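Local coordinates for SnoaL-like domain-containing protein (Kribbella flavida, PDB 5EVH) that is of unknown function but carries a SnoaL-like domain of the NTF2 clan, a fold that in relatives often encloses a ligand-binding or catalytic pocket, at residues A[28-41]-A[101-113]. Numbering follows the deposited sequence.
Sequences MRHVAGGIVCHAPA and GRITQLRIIFDRT
His38 and Arg107 stack flat on each other where strands 35-39 and 102-109 run side by side. These are parallel neighbours in the mixed, curved sheet of the NTF2-like fold, whose other neighbouring strands are antiparallel. The guanidinium lies over one face of the imidazole, centres 4.2 Å apart and planes at 9°. Arg107 starts extended, with CG anti to its own N, then bends at chi3 (-36°), which turns its end back over the ring. Val36 and Gln105 share this face of the sheet.

On the other face are Cys37 and Leu106, both touching Phe50 of helix 47-58. Ile35 lies alongside Ile103 and points the same way, its CD1 3.7 Å from Ile103 CG2. Backbone bonds continue on both sides of the corner at Gly33 and Gly34. Before it, Ile103 N donates to His30 O; after it, Val36 N donates to Thr104 O. Thr104 and Gln105 form a classic beta bulge opposite Thr97. A water donates to both Gly34 O and Thr104 O.

At the start of the strand, the Arg102 guanidinium has Arg29 O over the centre of one face. Its NH1 donates in plane to Val31 O at 3.0 Å, though from above the carbonyl plane.

Beyond the far end, the Arg112 guanidinium passes over Pro40 O and Ala41 CA, while its NE makes a salt bridge to Asp111 of the second subunit. Pro40 meets Phe110 at about a right angle: its CG sits 3.8 Å from the ring centroid, 14° off the normal, a CH-pi contact.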
HETATM    1  N   MSE A  28     -17.872 -12.293  -1.626  1.00 21.11           N
HETATM    2  CA  MSE A  28     -17.623 -12.883  -2.936  1.00 24.91           C
HETATM    3  C   MSE A  28     -18.679 -12.476  -3.944  1.00 27.89           C
HETATM    4  O   MSE A  28     -18.452 -12.605  -5.143  1.00 26.80           O
HETATM    5  CB  MSE A  28     -17.541 -14.409  -2.827  1.00 23.78           C
HETATM    6  CG  MSE A  28     -16.280 -14.892  -2.086  1.00 23.94           C
HETATM    7 SE   MSE A  28     -14.583 -14.345  -2.877  0.57 25.56          SE
HETATM    8  CE  MSE A  28     -14.857 -15.206  -4.566  1.00 28.22           C
ATOM      9  N   ARG A  29     -19.832 -11.981  -3.481  1.00 20.14           N
ATOM     10  CA  ARG A  29     -20.776 -11.367  -4.408  1.00 23.13           C
ATOM     11  C   ARG A  29     -20.137 -10.257  -5.194  1.00 23.33           C
ATOM     12  O   ARG A  29     -20.661  -9.879  -6.248  1.00 22.80           O
ATOM     13  CB  ARG A  29     -21.982 -10.714  -3.687  1.00 28.02           C
ATOM     14  CG  ARG A  29     -22.923 -11.588  -2.944  1.00 39.48           C
ATOM     15  CD  ARG A  29     -24.060 -10.665  -2.365  1.00 35.22           C
ATOM     16  NE  ARG A  29     -24.954 -11.462  -1.547  1.00 35.61           N
ATOM     17  CZ  ARG A  29     -25.816 -10.953  -0.686  1.00 29.21           C
ATOM     18  NH1 ARG A  29     -25.918  -9.601  -0.511  1.00 24.93           N
ATOM     19  NH2 ARG A  29     -26.563 -11.783   0.010  1.00 34.68           N
ATOM     20  N   HIS A  30     -19.124  -9.595  -4.616  1.00 18.15           N
ATOM     21  CA  HIS A  30     -18.554  -8.435  -5.252  1.00 16.11           C
ATOM     22  C   HIS A  30     -17.315  -8.763  -6.056  1.00 21.10           C
ATOM     23  O   HIS A  30     -16.649  -7.838  -6.514  1.00 23.91           O
ATOM     24  CB  HIS A  30     -18.196  -7.405  -4.183  1.00 13.63           C
ATOM     25  CG  HIS A  30     -19.376  -6.920  -3.420  1.00 19.24           C
ATOM     26  ND1 HIS A  30     -20.234  -5.955  -3.926  1.00 25.71           N
ATOM     27  CD2 HIS A  30     -19.843  -7.247  -2.186  1.00 20.84           C
ATOM     28  CE1 HIS A  30     -21.170  -5.690  -3.018  1.00 28.04           C
ATOM     29  NE2 HIS A  30     -20.961  -6.459  -1.955  1.00 20.78           N
ATOM     30  N   VAL A  31     -17.005 -10.044  -6.246  1.00 19.00           N
ATOM     31  CA  VAL A  31     -15.778 -10.492  -6.916  1.00 19.34           C
ATOM     32  C   VAL A  31     -16.135 -11.086  -8.278  1.00 22.89           C
ATOM     33  O   VAL A  31     -16.981 -11.992  -8.364  1.00 23.32           O
ATOM     34  CB  VAL A  31     -15.055 -11.539  -6.060  1.00 17.58           C
ATOM     35  CG1 VAL A  31     -13.858 -12.177  -6.863  1.00 16.92           C
ATOM     36  CG2 VAL A  31     -14.574 -10.887  -4.741  1.00 16.99           C
ATOM     37  N   ALA A  32     -15.458 -10.643  -9.333  1.00 19.95           N
ATOM     38  CA  ALA A  32     -15.704 -11.247 -10.646  1.00 21.87           C
ATOM     39  C   ALA A  32     -15.160 -12.680 -10.725  1.00 25.12           C
ATOM     40  O   ALA A  32     -14.120 -13.006 -10.160  1.00 22.40           O
ATOM     41  CB  ALA A  32     -15.064 -10.419 -11.749  1.00 24.73           C
ATOM     42  N   GLY A  33     -15.852 -13.547 -11.466  1.00 23.31           N
ATOM     43  CA  GLY A  33     -15.334 -14.915 -11.647  1.00 25.03           C
ATOM     44  C   GLY A  33     -13.920 -14.967 -12.181  1.00 25.95           C
ATOM     45  O   GLY A  33     -13.141 -15.876 -11.839  1.00 25.77           O
ATOM     46  N   GLY A  34     -13.560 -14.027 -13.056  1.00 23.82           N
ATOM     47  CA  GLY A  34     -12.224 -14.025 -13.628  1.00 21.59           C
ATOM     48  C   GLY A  34     -11.298 -13.007 -12.948  1.00 25.03           C
ATOM     49  O   GLY A  34     -10.377 -12.513 -13.604  1.00 24.98           O
ATOM     50  N   ILE A  35     -11.506 -12.671 -11.657  1.00 18.66           N
ATOM     51  CA  ILE A  35     -10.672 -11.655 -11.001  1.00 17.32           C
ATOM     52  C   ILE A  35      -9.191 -11.999 -11.187  1.00 19.55           C
ATOM     53  O   ILE A  35      -8.789 -13.170 -11.184  1.00 19.84           O
ATOM     54  CB  ILE A  35     -11.020 -11.535  -9.500  1.00 16.47           C
ATOM     55  CG1 ILE A  35     -10.176 -10.420  -8.797  1.00 15.16           C
ATOM     56  CG2 ILE A  35     -10.888 -12.931  -8.846  1.00 17.58           C
ATOM     57  CD1 ILE A  35     -10.750 -10.024  -7.435  1.00 15.31           C
ATOM     58  N   VAL A  36      -8.380 -10.964 -11.405  1.00 17.45           N
ATOM     59  CA  VAL A  36      -6.923 -11.057 -11.374  1.00 19.33           C
ATOM     60  C   VAL A  36      -6.472 -10.309 -10.135  1.00 23.55           C
ATOM     61  O   VAL A  36      -6.777  -9.112  -9.987  1.00 20.92           O
ATOM     62  CB  VAL A  36      -6.301 -10.429 -12.626  1.00 27.50           C
ATOM     63  CG1 VAL A  36      -4.772 -10.437 -12.480  1.00 26.67           C
ATOM     64  CG2 VAL A  36      -6.821 -11.167 -13.917  1.00 26.63           C
ATOM     65  N   CYS A  37      -5.764 -11.000  -9.234  1.00 18.65           N
ATOM     66  CA  CYS A  37      -5.304 -10.396  -7.983  1.00 15.59           C
ATOM     67  C   CYS A  37      -3.777 -10.400  -8.000  1.00 18.37           C
ATOM     68  O   CYS A  37      -3.157 -11.432  -8.259  1.00 21.08           O
ATOM     69  CB  CYS A  37      -5.850 -11.148  -6.750  1.00 15.71           C
ATOM     70  SG  CYS A  37      -5.163 -10.496  -5.200  1.00 20.72           S
ATOM     71  N   HIS A  38      -3.155  -9.256  -7.757  1.00 17.41           N
ATOM     72  CA  HIS A  38      -1.706  -9.214  -7.629  1.00 16.64           C
ATOM     73  C   HIS A  38      -1.442  -8.964  -6.157  1.00 21.08           C
ATOM     74  O   HIS A  38      -1.817  -7.912  -5.626  1.00 19.44           O
ATOM     75  CB  HIS A  38      -1.087  -8.102  -8.466  1.00 23.97           C
ATOM     76  CG  HIS A  38      -1.417  -8.179  -9.923  1.00 28.15           C
ATOM     77  ND1 HIS A  38      -0.727  -8.986 -10.810  1.00 31.12           N
ATOM     78  CD2 HIS A  38      -2.344  -7.516 -10.654  1.00 26.67           C
ATOM     79  CE1 HIS A  38      -1.230  -8.829 -12.020  1.00 30.52           C
ATOM     80  NE2 HIS A  38      -2.197  -7.927 -11.952  1.00 32.13           N
ATOM     81  N   ALA A  39      -0.806  -9.911  -5.502  1.00 20.05           N
ATOM     82  CA  ALA A  39      -0.605  -9.838  -4.057  1.00 17.63           C
ATOM     83  C   ALA A  39       0.889  -9.931  -3.787  1.00 15.91           C
ATOM     84  O   ALA A  39       1.636 -10.232  -4.724  1.00 18.65           O
ATOM     85  CB  ALA A  39      -1.377 -10.973  -3.400  1.00 22.32           C
ATOM     86  N   PRO A  40       1.373  -9.687  -2.549  1.00 18.28           N
ATOM     87  CA  PRO A  40       2.833  -9.634  -2.356  1.00 23.64           C
ATOM     88  C   PRO A  40       3.542 -10.917  -2.735  1.00 26.31           C
ATOM     89  O   PRO A  40       4.652 -10.848  -3.279  1.00 25.18           O
ATOM     90  CB  PRO A  40       2.972  -9.300  -0.867  1.00 19.19           C
ATOM     91  CG  PRO A  40       1.744  -8.411  -0.622  1.00 17.17           C
ATOM     92  CD  PRO A  40       0.648  -9.176  -1.368  1.00 19.85           C
ATOM     93  N   ALA A  41       2.922 -12.073  -2.542  1.00 29.10           N
ATOM     94  CA  ALA A  41       3.580 -13.323  -2.889  1.00 33.15           C
ATOM     95  C   ALA A  41       3.409 -13.693  -4.358  1.00 40.95           C
ATOM     96  O   ALA A  41       4.053 -14.641  -4.813  1.00 41.59           O
ATOM     97  CB  ALA A  41       3.060 -14.456  -1.993  1.00 33.15           C
ATOM     98  N   GLY A 101     -20.367  -3.609 -10.789  1.00 31.36           N
ATOM     99  CA  GLY A 101     -20.516  -4.078  -9.414  1.00 24.85           C
ATOM    100  C   GLY A 101     -19.595  -5.219  -8.995  1.00 27.44           C
ATOM    101  O   GLY A 101     -19.755  -5.745  -7.893  1.00 27.52           O
ATOM    102  N   ARG A 102     -18.709  -5.686  -9.871  1.00 22.55           N
ATOM    103  CA  ARG A 102     -17.805  -6.792  -9.554  1.00 24.81           C
ATOM    104  C   ARG A 102     -16.355  -6.348  -9.689  1.00 20.64           C
ATOM    105  O   ARG A 102     -16.006  -5.643 -10.655  1.00 22.24           O
ATOM    106  CB  ARG A 102     -18.027  -7.965 -10.487  1.00 25.03           C
ATOM    107  CG  ARG A 102     -19.494  -8.457 -10.507  1.00 32.68           C
ATOM    108  CD  ARG A 102     -19.510  -9.745  -9.804  1.00 36.56           C
ATOM    109  NE  ARG A 102     -20.829 -10.311  -9.636  1.00 47.80           N
ATOM    110  CZ  ARG A 102     -21.060 -11.425  -8.934  1.00 51.84           C
ATOM    111  NH1 ARG A 102     -20.023 -12.080  -8.343  1.00 34.84           N
ATOM    112  NH2 ARG A 102     -22.322 -11.878  -8.810  1.00 52.52           N
ATOM    113  N   ILE A 103     -15.530  -6.735  -8.705  1.00 17.64           N
ATOM    114  CA  ILE A 103     -14.090  -6.445  -8.712  1.00 15.22           C
ATOM    115  C   ILE A 103     -13.428  -7.355  -9.737  1.00 16.22           C
ATOM    116  O   ILE A 103     -13.471  -8.585  -9.607  1.00 16.96           O
ATOM    117  CB  ILE A 103     -13.476  -6.663  -7.325  1.00 14.16           C
ATOM    118  CG1 ILE A 103     -14.202  -5.697  -6.335  1.00 13.54           C
ATOM    119  CG2 ILE A 103     -11.901  -6.469  -7.386  1.00 13.40           C
ATOM    120  CD1 ILE A 103     -13.914  -6.101  -4.795  1.00 15.63           C
ATOM    121  N   THR A 104     -12.847  -6.759 -10.791  1.00 19.67           N
ATOM    122  CA  THR A 104     -12.220  -7.571 -11.834  1.00 18.79           C
ATOM    123  C   THR A 104     -10.703  -7.579 -11.716  1.00 20.38           C
ATOM    124  O   THR A 104     -10.061  -8.471 -12.292  1.00 19.77           O
ATOM    125  CB  THR A 104     -12.562  -7.046 -13.231  1.00 21.83           C
ATOM    126  OG1 THR A 104     -12.078  -5.695 -13.264  1.00 19.94           O
ATOM    127  CG2 THR A 104     -14.046  -7.066 -13.490  1.00 21.57           C
ATOM    128  N   GLN A 105     -10.130  -6.639 -10.960  1.00 16.57           N
ATOM    129  CA  GLN A 105      -8.690  -6.611 -10.708  1.00 18.08           C
ATOM    130  C   GLN A 105      -8.454  -6.052  -9.331  1.00 18.74           C
ATOM    131  O   GLN A 105      -9.135  -5.119  -8.925  1.00 17.16           O
ATOM    132  CB  GLN A 105      -7.911  -5.703 -11.662  1.00 26.39           C
ATOM    133  CG  GLN A 105      -8.134  -6.020 -13.084  1.00 47.06           C
ATOM    134  CD  GLN A 105      -7.223  -5.204 -13.934  1.00 66.58           C
ATOM    135  OE1 GLN A 105      -7.679  -4.399 -14.759  1.00 72.83           O
ATOM    136  NE2 GLN A 105      -5.904  -5.371 -13.717  1.00 70.50           N
ATOM    137  N   LEU A 106      -7.463  -6.594  -8.631  1.00 16.77           N
ATOM    138  CA  LEU A 106      -7.202  -6.194  -7.253  1.00 14.11           C
ATOM    139  C   LEU A 106      -5.704  -6.300  -7.059  1.00 18.71           C
ATOM    140  O   LEU A 106      -5.157  -7.399  -7.220  1.00 21.55           O
ATOM    141  CB  LEU A 106      -7.946  -7.101  -6.269  1.00 15.42           C
ATOM    142  CG  LEU A 106      -7.949  -6.546  -4.821  1.00 24.43           C
ATOM    143  CD1 LEU A 106      -9.155  -7.190  -4.094  1.00 29.30           C
ATOM    144  CD2 LEU A 106      -6.757  -6.866  -4.069  1.00 28.65           C
ATOM    145  N   ARG A 107      -5.028  -5.172  -6.773  1.00 12.36           N
ATOM    146  CA  ARG A 107      -3.615  -5.230  -6.400  1.00 14.28           C
ATOM    147  C   ARG A 107      -3.523  -4.867  -4.922  1.00 17.34           C
ATOM    148  O   ARG A 107      -3.965  -3.781  -4.517  1.00 14.34           O
ATOM    149  CB  ARG A 107      -2.732  -4.312  -7.256  1.00 16.98           C
ATOM    150  CG  ARG A 107      -1.264  -4.342  -6.744  1.00 16.27           C
ATOM    151  CD  ARG A 107      -0.235  -3.595  -7.708  1.00 21.98           C
ATOM    152  NE  ARG A 107      -0.474  -3.703  -9.177  1.00 25.85           N
ATOM    153  CZ  ARG A 107       0.114  -4.602  -9.972  1.00 33.87           C
ATOM    154  NH1 ARG A 107      -0.146  -4.594 -11.270  1.00 35.84           N
ATOM    155  NH2 ARG A 107       0.968  -5.518  -9.482  1.00 29.84           N
ATOM    156  N   ILE A 108      -2.934  -5.751  -4.122  1.00 12.86           N
ATOM    157  CA  ILE A 108      -2.860  -5.486  -2.680  1.00 12.12           C
ATOM    158  C   ILE A 108      -1.409  -5.466  -2.221  1.00 13.75           C
ATOM    159  O   ILE A 108      -0.588  -6.259  -2.688  1.00 12.15           O
ATOM    160  CB  ILE A 108      -3.701  -6.484  -1.861  1.00 15.96           C
ATOM    161  CG1 ILE A 108      -3.453  -6.284  -0.348  1.00 14.04           C
ATOM    162  CG2 ILE A 108      -3.388  -7.961  -2.201  1.00 19.56           C
ATOM    163  CD1 ILE A 108      -4.532  -7.008   0.485  1.00 21.46           C
ATOM    164  N   ILE A 109      -1.064  -4.484  -1.372  1.00  8.94           N
ATOM    165  CA  ILE A 109       0.321  -4.323  -0.886  1.00  9.06           C
ATOM    166  C   ILE A 109       0.278  -4.392   0.630  1.00 13.55           C
ATOM    167  O   ILE A 109      -0.479  -3.653   1.255  1.00 10.24           O
ATOM    168  CB  ILE A 109       0.927  -2.971  -1.321  1.00  8.97           C
ATOM    169  CG1 ILE A 109       0.842  -2.838  -2.841  1.00 10.35           C
ATOM    170  CG2 ILE A 109       2.386  -2.940  -0.819  1.00  9.31           C
ATOM    171  CD1 ILE A 109       1.411  -1.441  -3.362  1.00 10.98           C
ATOM    172  N   PHE A 110       1.110  -5.249   1.220  1.00 11.44           N
ATOM    173  CA  PHE A 110       1.375  -5.187   2.644  1.00 11.97           C
ATOM    174  C   PHE A 110       2.744  -5.812   2.885  1.00 16.53           C
ATOM    175  O   PHE A 110       3.311  -6.496   2.013  1.00 15.49           O
ATOM    176  CB  PHE A 110       0.316  -5.919   3.472  1.00 14.07           C
ATOM    177  CG  PHE A 110       0.125  -7.352   3.081  1.00 18.27           C
ATOM    178  CD1 PHE A 110      -0.859  -7.693   2.146  1.00 20.20           C
ATOM    179  CD2 PHE A 110       0.916  -8.344   3.633  1.00 22.07           C
ATOM    180  CE1 PHE A 110      -1.048  -9.074   1.778  1.00 23.85           C
ATOM    181  CE2 PHE A 110       0.759  -9.713   3.283  1.00 24.95           C
ATOM    182  CZ  PHE A 110      -0.206 -10.070   2.342  1.00 24.05           C
ATOM    183  N   ASP A 111       3.293  -5.540   4.053  1.00 13.54           N
ATOM    184  CA  ASP A 111       4.665  -5.944   4.364  1.00 14.35           C
ATOM    185  C   ASP A 111       4.574  -7.325   5.013  1.00 19.24           C
ATOM    186  O   ASP A 111       3.981  -7.470   6.100  1.00 16.03           O
ATOM    187  CB  ASP A 111       5.301  -4.940   5.316  1.00 12.34           C
ATOM    188  CG  ASP A 111       6.738  -5.296   5.679  1.00 15.10           C
ATOM    189  OD1 ASP A 111       7.357  -6.163   4.976  1.00 17.87           O
ATOM    190  OD2 ASP A 111       7.279  -4.692   6.653  1.00 22.81           O
ATOM    191  N   ARG A 112       5.100  -8.346   4.334  1.00 13.10           N
ATOM    192  CA  ARG A 112       5.140  -9.705   4.905  1.00 19.36           C
ATOM    193  C   ARG A 112       6.198  -9.890   6.003  1.00 22.08           C
ATOM    194  O   ARG A 112       6.114 -10.868   6.775  1.00 20.61           O
ATOM    195  CB  ARG A 112       5.366 -10.746   3.782  1.00 18.02           C
ATOM    196  CG  ARG A 112       4.169 -10.817   2.751  1.00 19.69           C
ATOM    197  CD  ARG A 112       4.445 -11.887   1.637  1.00 19.87           C
ATOM    198  NE  ARG A 112       5.494 -11.378   0.748  1.00 18.07           N
ATOM    199  CZ  ARG A 112       6.212 -12.119  -0.073  1.00 26.92           C
ATOM    200  NH1 ARG A 112       6.016 -13.439  -0.117  1.00 26.53           N
ATOM    201  NH2 ARG A 112       7.125 -11.540  -0.830  1.00 24.43           N
ATOM    202  N   THR A 113       7.174  -8.983   6.107  0.71 22.37           N
ATOM    203  CA  THR A 113       8.305  -9.232   7.000  0.71 23.69           C
ATOM    204  C   THR A 113       7.870  -9.508   8.431  0.71 24.38           C
ATOM    205  O   THR A 113       8.344 -10.505   9.013  0.71 26.01           O
ATOM    206  CB  THR A 113       9.305  -8.070   6.897  0.71 23.24           C
ATOM    207  OG1 THR A 113       9.806  -8.045   5.556  0.71 23.23           O
ATOM    208  CG2 THR A 113      10.503  -8.250   7.848  0.71 24.74           C
TER
HETATM  209  O   HOH W   1     -20.749  -4.270  -6.035  1.00 33.40           O
HETATM  210  O   HOH W   2     -10.413  -9.925 -14.575  1.00 36.53           O